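Local coordinates for beta-mannosidase (Trichoderma harzianum, PDB 4CVU), which probably removes terminal beta-linked mannose units from the non-reducing ends of mannosides, as a fungal family 2 glycoside hydrolase, at residues R349-S354 and H530-S535; H380-K385 and F416-V421; G440-S445 and S480-M485; G589-E594 and G702-Q707. All blocks are in the same frame, centred on the assembly; numbering follows the deposited sequence.

Contact 1 (R349-S354 and H530-S535)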
loop_
_atom_site.group_PDB
_atom_site.type_symbol
_atom_site.label_atom_id
_atom_site.label_comp_id
_atom_site.label_asym_id
_atom_site.label_seq_id
_atom_site.Cartn_x
_atom_site.Cartn_y
_atom_site.Cartn_z
ATOM N N ARG A 349 -3.480 -5.641 49.532
ATOM C CA ARG A 349 -4.811 -6.162 49.266
ATOM C C ARG A 349 -4.804 -7.667 49.167
ATOM O O ARG A 349 -3.761 -8.286 48.997
ATOM C CB ARG A 349 -5.430 -5.558 47.982
ATOM C CG ARG A 349 -4.512 -5.473 46.771
ATOM C CD ARG A 349 -4.468 -6.747 45.951
ATOM N NE ARG A 349 -3.421 -7.629 46.431
ATOM C CZ ARG A 349 -2.756 -8.491 45.671
ATOM N NH1 ARG A 349 -3.004 -8.584 44.378
ATOM N NH2 ARG A 349 -1.822 -9.253 46.225
ATOM N N THR A 350 -5.984 -8.243 49.317
ATOM C CA THR A 350 -6.177 -9.664 49.108
ATOM C C THR A 350 -6.989 -9.822 47.845
ATOM O O THR A 350 -7.950 -9.066 47.620
ATOM C CB THR A 350 -6.904 -10.356 50.284
ATOM O OG1 THR A 350 -8.224 -9.846 50.409
ATOM C CG2 THR A 350 -6.113 -10.174 51.595
ATOM N N ILE A 351 -6.583 -10.757 47.000
ATOM C CA ILE A 351 -7.375 -11.148 45.851
ATOM C C ILE A 351 -7.508 -12.651 45.803
ATOM O O ILE A 351 -6.517 -13.362 45.717
ATOM C CB ILE A 351 -6.818 -10.567 44.529
ATOM C CG1 ILE A 351 -7.751 -10.908 43.332
ATOM C CG2 ILE A 351 -5.387 -11.030 44.269
ATOM C CD1 ILE A 351 -9.061 -10.188 43.348
ATOM N N LEU A 352 -8.752 -13.119 45.921
ATOM C CA LEU A 352 -9.083 -14.522 45.920
ATOM C C LEU A 352 -9.739 -14.922 44.607
ATOM O O LEU A 352 -10.667 -14.225 44.143
ATOM C CB LEU A 352 -10.099 -14.786 47.032
ATOM C CG LEU A 352 -10.633 -16.230 47.128
ATOM C CD1 LEU A 352 -9.535 -17.181 47.558
ATOM C CD2 LEU A 352 -11.786 -16.272 48.117
ATOM N N PHE A 353 -9.276 -16.013 44.012
ATOM C CA PHE A 353 -10.025 -16.699 42.979
ATOM C C PHE A 353 -10.678 -17.899 43.654
ATOM O O PHE A 353 -9.996 -18.784 44.136
ATOM C CB PHE A 353 -9.164 -17.150 41.796
ATOM C CG PHE A 353 -9.863 -18.137 40.887
ATOM C CD1 PHE A 353 -11.032 -17.784 40.219
ATOM C CD2 PHE A 353 -9.360 -19.417 40.702
ATOM C CE1 PHE A 353 -11.698 -18.704 39.403
ATOM C CE2 PHE A 353 -10.025 -20.347 39.899
ATOM C CZ PHE A 353 -11.177 -19.984 39.233
ATOM N N SER A 354 -12.006 -17.916 43.648
ATOM C CA SER A 354 -12.784 -18.907 44.378
ATOM C C SER A 354 -13.371 -19.933 43.412
ATOM O O SER A 354 -14.226 -19.584 42.600
ATOM C CB SER A 354 -13.904 -18.194 45.149
ATOM O OG SER A 354 -14.687 -19.141 45.862
ATOM N N HIS A 530 1.888 -16.768 48.894
ATOM C CA HIS A 530 0.741 -17.137 49.761
ATOM C C HIS A 530 -0.542 -16.394 49.323
ATOM O O HIS A 530 -1.632 -16.739 49.770
ATOM C CB HIS A 530 1.014 -16.809 51.253
ATOM C CG HIS A 530 2.150 -17.577 51.859
ATOM N ND1 HIS A 530 2.066 -18.919 52.167
ATOM C CD2 HIS A 530 3.393 -17.183 52.229
ATOM C CE1 HIS A 530 3.217 -19.322 52.683
ATOM N NE2 HIS A 530 4.037 -18.287 52.734
ATOM N N SER A 531 -0.378 -15.397 48.445
ATOM C CA SER A 531 -1.414 -14.426 48.146
ATOM C C SER A 531 -2.205 -14.705 46.840
ATOM O O SER A 531 -3.357 -14.288 46.708
ATOM C CB SER A 531 -0.782 -13.028 48.089
ATOM O OG SER A 531 0.217 -12.945 47.102
ATOM N N ILE A 532 -1.598 -15.425 45.898
ATOM C CA ILE A 532 -2.190 -15.577 44.566
ATOM C C ILE A 532 -2.762 -16.973 44.351
ATOM O O ILE A 532 -2.020 -17.953 44.400
ATOM C CB ILE A 532 -1.170 -15.300 43.470
ATOM C CG1 ILE A 532 -0.606 -13.872 43.618
ATOM C CG2 ILE A 532 -1.821 -15.500 42.098
ATOM C CD1 ILE A 532 -1.636 -12.769 43.635
ATOM N N SER A 533 -4.071 -17.040 44.084
ATOM C CA SER A 533 -4.768 -18.319 43.858
ATOM C C SER A 533 -4.463 -18.922 42.475
ATOM O O SER A 533 -3.931 -18.249 41.590
ATOM C CB SER A 533 -6.276 -18.138 43.974
ATOM O OG SER A 533 -6.639 -17.582 45.198
ATOM N N TYR A 534 -4.848 -20.179 42.291
ATOM C CA TYR A 534 -4.393 -20.945 41.161
ATOM C C TYR A 534 -5.474 -21.817 40.628
ATOM O O TYR A 534 -6.369 -22.275 41.357
ATOM C CB TYR A 534 -3.193 -21.842 41.536
ATOM C CG TYR A 534 -2.598 -22.635 40.376
ATOM C CD1 TYR A 534 -1.816 -22.012 39.411
ATOM C CD2 TYR A 534 -2.802 -24.009 40.268
ATOM C CE1 TYR A 534 -1.278 -22.717 38.350
ATOM C CE2 TYR A 534 -2.250 -24.742 39.217
ATOM C CZ TYR A 534 -1.491 -24.087 38.254
ATOM O OH TYR A 534 -0.951 -24.780 37.199
ATOM N N SER A 535 -5.383 -22.054 39.329
ATOM C CA SER A 535 -6.173 -23.063 38.695
ATOM C C SER A 535 -5.281 -23.719 37.650
ATOM O O SER A 535 -4.498 -23.019 36.975
ATOM C CB SER A 535 -7.413 -22.423 38.046
ATOM O OG SER A 535 -8.131 -23.373 37.284
HETATM O O HOH W 1 -5.868 -15.031 43.651
HETATM O O HOH W 2 -4.445 -12.001 48.100
#

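Contact 2 (H380-K385 and F416-V421). With CD (cadmium ion), chain U.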
loop_
_atom_site.group_PDB
_atom_site.type_symbol
_atom_site.label_atom_id
_atom_site.label_comp_id
_atom_site.label_asym_id
_atom_site.label_seq_id
_atom_site.Cartn_x
_atom_site.Cartn_y
_atom_site.Cartn_z
ATOM N N HIS A 380 -14.546 -8.812 49.491
ATOM C CA HIS A 380 -15.819 -8.506 48.804
ATOM C C HIS A 380 -15.883 -9.150 47.427
ATOM O O HIS A 380 -14.973 -8.985 46.618
ATOM C CB HIS A 380 -16.026 -7.002 48.639
ATOM C CG HIS A 380 -15.905 -6.229 49.919
ATOM N ND1 HIS A 380 -14.686 -5.909 50.486
ATOM C CD2 HIS A 380 -16.847 -5.700 50.734
ATOM C CE1 HIS A 380 -14.886 -5.207 51.589
ATOM N NE2 HIS A 380 -16.186 -5.079 51.769
ATOM N N GLU A 381 -16.949 -9.908 47.189
ATOM C CA GLU A 381 -17.351 -10.301 45.835
ATOM C C GLU A 381 -17.524 -9.089 44.937
ATOM O O GLU A 381 -18.021 -8.044 45.378
ATOM C CB GLU A 381 -18.700 -11.018 45.899
ATOM C CG GLU A 381 -18.568 -12.422 46.356
ATOM C CD GLU A 381 -19.902 -13.132 46.531
ATOM O OE1 GLU A 381 -20.937 -12.739 45.992
ATOM O OE2 GLU A 381 -19.888 -14.138 47.209
ATOM N N PHE A 382 -17.151 -9.218 43.658
ATOM C CA PHE A 382 -17.478 -8.183 42.696
ATOM C C PHE A 382 -17.784 -8.801 41.332
ATOM O O PHE A 382 -17.324 -9.922 41.042
ATOM C CB PHE A 382 -16.332 -7.175 42.585
ATOM C CG PHE A 382 -15.072 -7.773 42.039
ATOM C CD1 PHE A 382 -14.172 -8.384 42.873
ATOM C CD2 PHE A 382 -14.826 -7.766 40.664
ATOM C CE1 PHE A 382 -13.023 -8.959 42.362
ATOM C CE2 PHE A 382 -13.677 -8.331 40.152
ATOM C CZ PHE A 382 -12.777 -8.936 40.996
ATOM N N TYR A 383 -18.547 -8.082 40.513
ATOM C CA TYR A 383 -18.821 -8.528 39.148
ATOM C C TYR A 383 -17.637 -8.128 38.247
ATOM O O TYR A 383 -17.390 -6.931 38.086
ATOM C CB TYR A 383 -20.104 -7.901 38.581
ATOM C CG TYR A 383 -20.605 -8.701 37.397
ATOM C CD1 TYR A 383 -20.091 -8.495 36.129
ATOM C CD2 TYR A 383 -21.531 -9.718 37.573
ATOM C CE1 TYR A 383 -20.499 -9.262 35.049
ATOM C CE2 TYR A 383 -21.946 -10.489 36.500
ATOM C CZ TYR A 383 -21.417 -10.265 35.240
ATOM O OH TYR A 383 -21.791 -11.031 34.155
ATOM N N ALA A 384 -16.930 -9.101 37.680
ATOM C CA ALA A 384 -15.786 -8.780 36.795
ATOM C C ALA A 384 -16.293 -8.389 35.420
ATOM O O ALA A 384 -17.250 -8.977 34.916
ATOM C CB ALA A 384 -14.843 -9.953 36.705
ATOM N N LYS A 385 -15.702 -7.339 34.850
ATOM C CA LYS A 385 -16.149 -6.830 33.582
ATOM C C LYS A 385 -14.887 -6.556 32.774
ATOM O O LYS A 385 -14.015 -5.883 33.275
ATOM C CB LYS A 385 -16.932 -5.544 33.791
ATOM C CG LYS A 385 -18.245 -5.691 34.589
ATOM C CD LYS A 385 -19.024 -4.383 34.736
ATOM C CE LYS A 385 -18.168 -3.307 35.408
ATOM N NZ LYS A 385 -18.888 -2.057 35.762
ATOM N N PHE A 416 -14.018 -1.367 32.220
ATOM C CA PHE A 416 -13.405 -2.615 32.626
ATOM C C PHE A 416 -12.942 -2.565 34.090
ATOM O O PHE A 416 -12.672 -1.533 34.598
ATOM C CB PHE A 416 -12.170 -2.953 31.750
ATOM C CG PHE A 416 -12.473 -3.525 30.403
ATOM C CD1 PHE A 416 -13.503 -3.068 29.642
ATOM C CD2 PHE A 416 -11.668 -4.458 29.879
ATOM C CE1 PHE A 416 -13.713 -3.558 28.386
ATOM C CE2 PHE A 416 -11.879 -4.948 28.643
ATOM C CZ PHE A 416 -12.893 -4.491 27.890
ATOM N N ASN A 417 -12.888 -3.691 34.770
ATOM C CA ASN A 417 -12.085 -3.823 35.971
ATOM C C ASN A 417 -11.135 -4.997 35.901
ATOM O O ASN A 417 -10.355 -5.202 36.831
ATOM C CB ASN A 417 -12.945 -3.861 37.236
ATOM C CG ASN A 417 -13.984 -4.938 37.187
ATOM O OD1 ASN A 417 -13.755 -5.966 36.594
ATOM N ND2 ASN A 417 -15.167 -4.659 37.712
ATOM N N MET A 418 -11.124 -5.713 34.765
ATOM C CA MET A 418 -10.281 -6.897 34.606
ATOM C C MET A 418 -9.937 -7.143 33.139
ATOM O O MET A 418 -10.763 -6.879 32.249
ATOM C CB MET A 418 -11.015 -8.152 35.166
ATOM C CG MET A 418 -10.176 -9.412 35.181
ATOM S SD MET A 418 -11.075 -10.824 35.913
ATOM C CE MET A 418 -10.718 -10.614 37.639
ATOM N N LEU A 419 -8.692 -7.586 32.915
ATOM C CA LEU A 419 -8.267 -8.256 31.709
ATOM C C LEU A 419 -7.788 -9.655 32.041
ATOM O O LEU A 419 -7.078 -9.881 33.048
ATOM C CB LEU A 419 -7.131 -7.489 30.971
ATOM C CG LEU A 419 -7.432 -6.079 30.507
ATOM C CD1 LEU A 419 -6.158 -5.352 30.081
ATOM C CD2 LEU A 419 -8.419 -6.073 29.372
ATOM N N ARG A 420 -8.119 -10.610 31.175
ATOM C CA ARG A 420 -7.465 -11.885 31.196
ATOM C C ARG A 420 -6.287 -11.858 30.264
ATOM O O ARG A 420 -6.479 -11.698 29.062
ATOM C CB ARG A 420 -8.404 -13.003 30.757
ATOM C CG ARG A 420 -7.654 -14.270 30.410
ATOM C CD ARG A 420 -8.601 -15.449 30.439
ATOM N NE ARG A 420 -7.949 -16.683 30.009
ATOM C CZ ARG A 420 -8.260 -17.410 28.938
ATOM N NH1 ARG A 420 -9.220 -17.060 28.094
ATOM N NH2 ARG A 420 -7.590 -18.521 28.707
ATOM N N VAL A 421 -5.091 -12.022 30.815
ATOM C CA VAL A 421 -3.868 -12.059 30.043
ATOM C C VAL A 421 -3.703 -13.490 29.509
ATOM O O VAL A 421 -3.159 -14.372 30.165
ATOM C CB VAL A 421 -2.635 -11.594 30.846
ATOM C CG1 VAL A 421 -1.419 -11.471 29.941
ATOM C CG2 VAL A 421 -2.901 -10.275 31.503
HETATM CD CD CD U . -21.897 -15.063 47.018
HETATM O O HOH W 3 -24.201 -14.320 47.183
HETATM O O HOH W 4 -21.497 -16.412 44.931
HETATM O O HOH W 5 -21.619 -16.583 49.093
#

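Contact 3 (G440-S445 and S480-M485)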
loop_
_atom_site.group_PDB
_atom_site.type_symbol
_atom_site.label_atom_id
_atom_site.label_comp_id
_atom_site.label_asym_id
_atom_site.label_seq_id
_atom_site.Cartn_x
_atom_site.Cartn_y
_atom_site.Cartn_z
ATOM N N GLY A 440 -5.650 0.373 38.357
ATOM C CA GLY A 440 -6.643 -0.505 38.998
ATOM C C GLY A 440 -7.338 -1.541 38.128
ATOM O O GLY A 440 -8.510 -1.872 38.358
ATOM N N VAL A 441 -6.624 -2.064 37.131
ATOM C CA VAL A 441 -7.163 -3.107 36.284
ATOM C C VAL A 441 -6.623 -4.443 36.788
ATOM O O VAL A 441 -5.412 -4.691 36.785
ATOM C CB VAL A 441 -6.795 -2.839 34.799
ATOM C CG1 VAL A 441 -7.413 -3.861 33.868
ATOM C CG2 VAL A 441 -7.175 -1.414 34.371
ATOM N N LEU A 442 -7.513 -5.344 37.236
ATOM C CA LEU A 442 -7.060 -6.670 37.659
ATOM C C LEU A 442 -6.571 -7.458 36.474
ATOM O O LEU A 442 -7.232 -7.426 35.416
ATOM C CB LEU A 442 -8.223 -7.450 38.342
ATOM C CG LEU A 442 -8.591 -6.910 39.729
ATOM C CD1 LEU A 442 -9.846 -7.606 40.284
ATOM C CD2 LEU A 442 -7.431 -7.110 40.687
ATOM N N LEU A 443 -5.423 -8.138 36.613
ATOM C CA LEU A 443 -4.862 -8.975 35.584
ATOM C C LEU A 443 -4.902 -10.460 35.950
ATOM O O LEU A 443 -4.059 -10.950 36.702
ATOM C CB LEU A 443 -3.406 -8.578 35.263
ATOM C CG LEU A 443 -3.242 -7.213 34.669
ATOM C CD1 LEU A 443 -1.819 -6.897 34.254
ATOM C CD2 LEU A 443 -4.242 -6.982 33.565
ATOM N N TRP A 444 -5.848 -11.177 35.393
ATOM C CA TRP A 444 -5.875 -12.593 35.531
ATOM C C TRP A 444 -4.790 -13.134 34.625
ATOM O O TRP A 444 -4.948 -13.079 33.460
ATOM C CB TRP A 444 -7.253 -13.078 35.131
ATOM C CG TRP A 444 -7.421 -14.445 34.571
ATOM C CD1 TRP A 444 -6.477 -15.315 34.118
ATOM C CD2 TRP A 444 -8.657 -15.125 34.446
ATOM N NE1 TRP A 444 -7.053 -16.458 33.690
ATOM C CE2 TRP A 444 -8.394 -16.378 33.879
ATOM C CE3 TRP A 444 -9.966 -14.768 34.699
ATOM C CZ2 TRP A 444 -9.398 -17.302 33.604
ATOM C CZ3 TRP A 444 -10.963 -15.697 34.442
ATOM C CH2 TRP A 444 -10.678 -16.922 33.883
ATOM N N SER A 445 -3.767 -13.759 35.176
ATOM C CA SER A 445 -2.605 -14.152 34.452
ATOM C C SER A 445 -2.446 -15.641 34.272
ATOM O O SER A 445 -3.049 -16.416 35.000
ATOM C CB SER A 445 -1.346 -13.539 35.058
ATOM O OG SER A 445 -1.573 -12.184 35.241
ATOM N N SER A 480 -1.952 -5.514 40.816
ATOM C CA SER A 480 -2.893 -5.870 39.730
ATOM C C SER A 480 -3.011 -7.391 39.493
ATOM O O SER A 480 -4.011 -7.859 38.961
ATOM C CB SER A 480 -2.443 -5.190 38.451
ATOM O OG SER A 480 -1.367 -5.914 37.917
ATOM N N LEU A 481 -2.001 -8.159 39.878
ATOM C CA LEU A 481 -1.973 -9.588 39.615
ATOM C C LEU A 481 -3.104 -10.223 40.388
ATOM O O LEU A 481 -3.222 -10.030 41.583
ATOM C CB LEU A 481 -0.628 -10.199 40.026
ATOM C CG LEU A 481 -0.512 -11.730 39.943
ATOM C CD1 LEU A 481 -0.713 -12.213 38.512
ATOM C CD2 LEU A 481 0.835 -12.232 40.496
ATOM N N ALA A 482 -3.946 -10.983 39.707
ATOM C CA ALA A 482 -5.186 -11.436 40.322
ATOM C C ALA A 482 -5.310 -12.946 40.498
ATOM O O ALA A 482 -6.135 -13.426 41.293
ATOM C CB ALA A 482 -6.337 -10.892 39.514
ATOM N N CYS A 483 -4.498 -13.692 39.774
ATOM C CA CYS A 483 -4.516 -15.149 39.824
ATOM C C CYS A 483 -3.498 -15.668 38.811
ATOM O O CYS A 483 -3.010 -14.904 37.962
ATOM C CB CYS A 483 -5.894 -15.736 39.492
ATOM S SG CYS A 483 -6.481 -15.405 37.790
ATOM N N TRP A 484 -3.148 -16.945 38.950
ATOM C CA TRP A 484 -2.384 -17.661 37.956
ATOM C C TRP A 484 -3.188 -18.864 37.535
ATOM O O TRP A 484 -3.691 -19.608 38.376
ATOM C CB TRP A 484 -1.043 -18.161 38.503
ATOM C CG TRP A 484 -0.015 -17.123 38.564
ATOM C CD1 TRP A 484 0.500 -16.569 39.684
ATOM C CD2 TRP A 484 0.653 -16.494 37.452
ATOM N NE1 TRP A 484 1.465 -15.647 39.351
ATOM C CE2 TRP A 484 1.565 -15.567 37.989
ATOM C CE3 TRP A 484 0.544 -16.608 36.049
ATOM C CZ2 TRP A 484 2.385 -14.770 37.191
ATOM C CZ3 TRP A 484 1.375 -15.831 35.256
ATOM C CH2 TRP A 484 2.265 -14.905 35.819
ATOM N N MET A 485 -3.303 -19.062 36.234
ATOM C CA MET A 485 -3.890 -20.276 35.718
ATOM C C MET A 485 -2.839 -20.932 34.839
ATOM O O MET A 485 -1.983 -20.242 34.218
ATOM C CB MET A 485 -5.230 -19.997 35.012
ATOM C CG MET A 485 -6.239 -19.254 35.912
ATOM S SD MET A 485 -7.967 -19.771 35.694
ATOM C CE MET A 485 -8.768 -18.642 36.835
#

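Contact 4 (G589-E594 and G702-Q707)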
loop_
_atom_site.group_PDB
_atom_site.type_symbol
_atom_site.label_atom_id
_atom_site.label_comp_id
_atom_site.label_asym_id
_atom_site.label_seq_id
_atom_site.Cartn_x
_atom_site.Cartn_y
_atom_site.Cartn_z
ATOM N N GLY A 589 -23.674 -20.301 33.337
ATOM C CA GLY A 589 -22.507 -20.560 34.180
ATOM C C GLY A 589 -22.243 -19.544 35.278
ATOM O O GLY A 589 -23.042 -18.636 35.501
ATOM N N ARG A 590 -21.123 -19.688 35.963
ATOM C CA ARG A 590 -20.765 -18.827 37.093
ATOM C C ARG A 590 -19.953 -17.572 36.644
ATOM O O ARG A 590 -19.774 -16.599 37.399
ATOM C CB ARG A 590 -19.890 -19.620 38.069
ATOM C CG ARG A 590 -20.440 -20.952 38.575
ATOM C CD ARG A 590 -21.595 -20.816 39.565
ATOM N NE ARG A 590 -21.916 -22.148 40.086
ATOM C CZ ARG A 590 -23.016 -22.487 40.754
ATOM N NH1 ARG A 590 -23.967 -21.592 41.030
ATOM N NH2 ARG A 590 -23.163 -23.752 41.152
ATOM N N PHE A 591 -19.471 -17.605 35.413
ATOM C CA PHE A 591 -18.519 -16.568 34.934
ATOM C C PHE A 591 -18.289 -16.870 33.480
ATOM O O PHE A 591 -18.129 -18.038 33.113
ATOM C CB PHE A 591 -17.187 -16.723 35.704
ATOM C CG PHE A 591 -16.201 -15.574 35.523
ATOM C CD1 PHE A 591 -15.489 -15.425 34.355
ATOM C CD2 PHE A 591 -15.943 -14.691 36.578
ATOM C CE1 PHE A 591 -14.573 -14.386 34.209
ATOM C CE2 PHE A 591 -15.030 -13.653 36.438
ATOM C CZ PHE A 591 -14.344 -13.513 35.250
ATOM N N ALA A 592 -18.222 -15.834 32.638
ATOM C CA ALA A 592 -18.054 -16.041 31.221
ATOM C C ALA A 592 -16.691 -15.463 30.886
ATOM O O ALA A 592 -16.533 -14.259 30.919
ATOM C CB ALA A 592 -19.150 -15.310 30.465
ATOM N N ASN A 593 -15.706 -16.326 30.657
ATOM C CA ASN A 593 -14.326 -15.888 30.463
ATOM C C ASN A 593 -13.915 -15.689 29.013
ATOM O O ASN A 593 -12.841 -15.116 28.744
ATOM C CB ASN A 593 -13.363 -16.848 31.175
ATOM C CG ASN A 593 -13.084 -18.109 30.396
ATOM O OD1 ASN A 593 -13.970 -18.692 29.816
ATOM N ND2 ASN A 593 -11.832 -18.568 30.430
ATOM N N GLU A 594 -14.770 -16.185 28.109
ATOM C CA GLU A 594 -14.576 -16.162 26.638
ATOM C C GLU A 594 -15.885 -16.223 25.882
ATOM O O GLU A 594 -16.707 -17.134 26.093
ATOM C CB GLU A 594 -13.796 -17.391 26.146
ATOM C CG GLU A 594 -12.360 -17.489 26.529
ATOM C CD GLU A 594 -11.564 -18.507 25.713
ATOM O OE1 GLU A 594 -11.874 -18.707 24.525
ATOM O OE2 GLU A 594 -10.532 -19.059 26.225
ATOM N N GLY A 702 -19.115 -12.587 36.256
ATOM C CA GLY A 702 -18.084 -12.108 35.354
ATOM C C GLY A 702 -18.370 -12.190 33.882
ATOM O O GLY A 702 -19.037 -13.121 33.422
ATOM N N SER A 703 -17.849 -11.186 33.145
ATOM C CA SER A 703 -17.918 -11.137 31.711
ATOM C C SER A 703 -16.596 -10.666 31.170
ATOM O O SER A 703 -16.244 -9.483 31.384
ATOM C CB SER A 703 -18.970 -10.145 31.283
ATOM O OG SER A 703 -19.003 -9.987 29.876
ATOM N N LEU A 704 -15.888 -11.560 30.477
ATOM C CA LEU A 704 -14.657 -11.183 29.734
ATOM C C LEU A 704 -14.812 -11.577 28.284
ATOM O O LEU A 704 -14.625 -12.738 27.907
ATOM C CB LEU A 704 -13.414 -11.861 30.333
ATOM C CG LEU A 704 -13.177 -11.729 31.836
ATOM C CD1 LEU A 704 -11.978 -12.548 32.303
ATOM C CD2 LEU A 704 -13.021 -10.293 32.269
ATOM N N TYR A 705 -15.174 -10.631 27.445
ATOM C CA TYR A 705 -15.378 -10.969 26.043
ATOM C C TYR A 705 -14.077 -11.324 25.304
ATOM O O TYR A 705 -12.958 -10.896 25.670
ATOM C CB TYR A 705 -16.211 -9.897 25.335
ATOM C CG TYR A 705 -15.547 -8.534 25.038
ATOM C CD1 TYR A 705 -14.596 -8.404 24.043
ATOM C CD2 TYR A 705 -15.937 -7.381 25.723
ATOM C CE1 TYR A 705 -14.039 -7.149 23.740
ATOM C CE2 TYR A 705 -15.389 -6.138 25.428
ATOM C CZ TYR A 705 -14.444 -6.026 24.439
ATOM O OH TYR A 705 -13.884 -4.789 24.132
ATOM N N TRP A 706 -14.242 -12.140 24.270
ATOM C CA TRP A 706 -13.148 -12.506 23.368
ATOM C C TRP A 706 -13.284 -11.640 22.116
ATOM O O TRP A 706 -14.264 -11.794 21.383
ATOM C CB TRP A 706 -13.190 -14.021 23.008
ATOM C CG TRP A 706 -11.952 -14.322 22.253
ATOM C CD1 TRP A 706 -11.766 -14.172 20.931
ATOM C CD2 TRP A 706 -10.663 -14.629 22.805
ATOM N NE1 TRP A 706 -10.473 -14.399 20.593
ATOM C CE2 TRP A 706 -9.764 -14.691 21.731
ATOM C CE3 TRP A 706 -10.201 -14.897 24.090
ATOM C CZ2 TRP A 706 -8.447 -14.995 21.895
ATOM C CZ3 TRP A 706 -8.867 -15.190 24.268
ATOM C CH2 TRP A 706 -7.995 -15.234 23.168
ATOM N N GLN A 707 -12.361 -10.721 21.799
ATOM C CA GLN A 707 -11.102 -10.460 22.456
ATOM C C GLN A 707 -10.957 -8.944 22.466
ATOM O O GLN A 707 -11.662 -8.245 21.724
ATOM C CB GLN A 707 -9.927 -11.069 21.673
ATOM C CG GLN A 707 -9.815 -10.581 20.239
ATOM C CD GLN A 707 -8.964 -11.453 19.334
ATOM O OE1 GLN A 707 -9.382 -12.530 18.933
ATOM N NE2 GLN A 707 -7.770 -10.972 18.979
#

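Contact 1 (R349-S354 and H530-S535)
Phe353 and Ser533 meet CB to CB at 3.7 Å where strand 351-354, paired with 374-377 and not itself a strand of the (beta/alpha)8 barrel characteristic of family 2 glycoside hydrolases, packs beside the chain that leads into barrel strand 534-535. This end is tight. The Phe353 side chain leaves with CG anti to the backbone N (chi1 166°), and its CE2 lies 3.8 Å from Ser535 CB; Leu352 CD1 closes on Ser533 OG at the same distance. Trp373 meets the Phe353 ring edge-to-face. Toward Ser531 the contact is looser and wetted, though still buried. Ile351 CG2 and Ile532 CD1, on side chains that cross obliquely, barely touch at 4.2 Å. Ile351 O and Ser531 O, both acceptors, face each other at 3.4 Å, and two waters mediate between the backbones instead. One, 2.7 Å from Ser533 N, accepts that N-H and also reaches Ile351 O. The other accepts from Ile351 N at 2.7 Å and lies 2.9 Å from Ser531 O, to which it can donate.

Contact 2 (H380-K385 and F416-V421)
The Asn417 and Lys385 side chains cross at about a right angle, just ahead of strand 418-421 in the beta-alpha-beta unit formed by strand 380-389, helix 401-413 and strand 418-421 of the barrel. A chi1 of 55° puts Asn417 CG between the backbone N and the carbonyl carbon, and the amide then grips the opposing backbone at two points. OD1 receives the N-H of Lys385 at 3.0 Å in a nearly straight bond (165°), while ND2 donates to Tyr383 O at 3.2 Å, with that oxygen close to the amide plane. The pair of bonds fixes the amide's rotation. Lys385 O takes two donors in turn, Asn417 N at 2.9 Å and, more bent, Met418 N at 3.3 Å. The ammonium of Lys385 leads elsewhere, to Asp760 and the carbonyl of Tyr737. Away from the pairing, Glu381 holds a cadmium ion through both carboxylate oxygens, unequally: OE2 lies 2.2 Å from the metal and OE1 farther off, and three waters also bind it. Met418 CE approaches the edge of the Phe382 ring at CZ, 4.3 Å away, and Met418 SD rests 3.9 Å from Ala384 CB.

Contact 3 (G440-S445 and S480-M485)
Trp444 takes two sulfur-bearing side chains on one face of its indole: Cys483 SG sits 3.8 Å from the centroid of the five-membered ring, and Met485 CE 3.9 Å from that of the six-membered ring. A chi1 of 64° places the Cys483 sulfur between its backbone N and carbonyl carbon. On the other face of the sheet Ser445 CB makes a CH-pi contact over Trp484, 3.9 Å from the six-membered centroid, and Leu481 CD1 touches Ser445 OG at 3.4 Å. Parallel strand pairing sets this register: Leu443 N bonds Ser480 O at 2.8 Å, and Met485 N closes the far end on Ser445 O at 2.9 Å. Farther out, Glu446 receives the Trp444 NE1 hydrogen, Tyr433 bonds Ser445 OG, and Phe447 stacks on Trp484. An alanine at Trp444 would probably leave the Met485 methyl without its aromatic bed and Glu446 without the indole N-H. Directed backbone bonds thus join these beta-alpha-beta barrel strands, while weak, polarisable sulfur-aromatic and CH-pi contacts hold the indole faces.

Contact 4 (G589-E594 and G702-Q707)
Ala592 pairs with Gly702 and Leu704 through its N-H and its O, joining two neighbouring parallel strands of the (beta/alpha)8 barrel whose axes run 4.8 Å and 11° apart. The N-H bonds Gly702 O at 2.9 Å, and the O takes Leu704 N at 2.8 Å. Beyond this the pairing lapses: Asn593 O and Leu704 O, two acceptors, come within 3.1 Å, and Asn388 ND2 serves Asn593 O. Phe591 lays its ring face over Gly702 CA, 3.7 Å from the centroid; a side chain on that glycine would run into the ring. The same ring turns its edge to Leu704, CE1 lying 3.7 Å from CD1. An alanine at Phe591 would probably leave a gap above Gly702 and rob Leu704 of its aromatic neighbour. Farther along, Glu594, whose carboxylate oxygens bond Arg420 and Tyr573, runs alongside Trp706 with carboxylate and ring planes 36° apart, its CG 4.2 Å from Trp706 CE3.

All four contacts are buried. Contacts 2, 3 and 4 each involve two barrel strands or their approaches, whereas contact 1 sets the additional strand 351-354 against one of them. Backbone bonds pass from contact to contact: Ser533 and Ser535 pair with Trp484, Val421 with Trp444, Ala384 with Ser703. Contacts 2 and 3 are beta-alpha-beta neighbours, but a side-chain amide supplements the backbone bonds in the first, while regular parallel strand bonds serve in the second. In contact 1 waters bridge the backbones. Contacts 3 and 4 share an apolar core, the Trp444 ring packing against Phe591 and Leu704. The salt bridge of Arg420 with Glu594 joins contacts 2 and 4, while the cadmium-bound Glu381 is partly exposed.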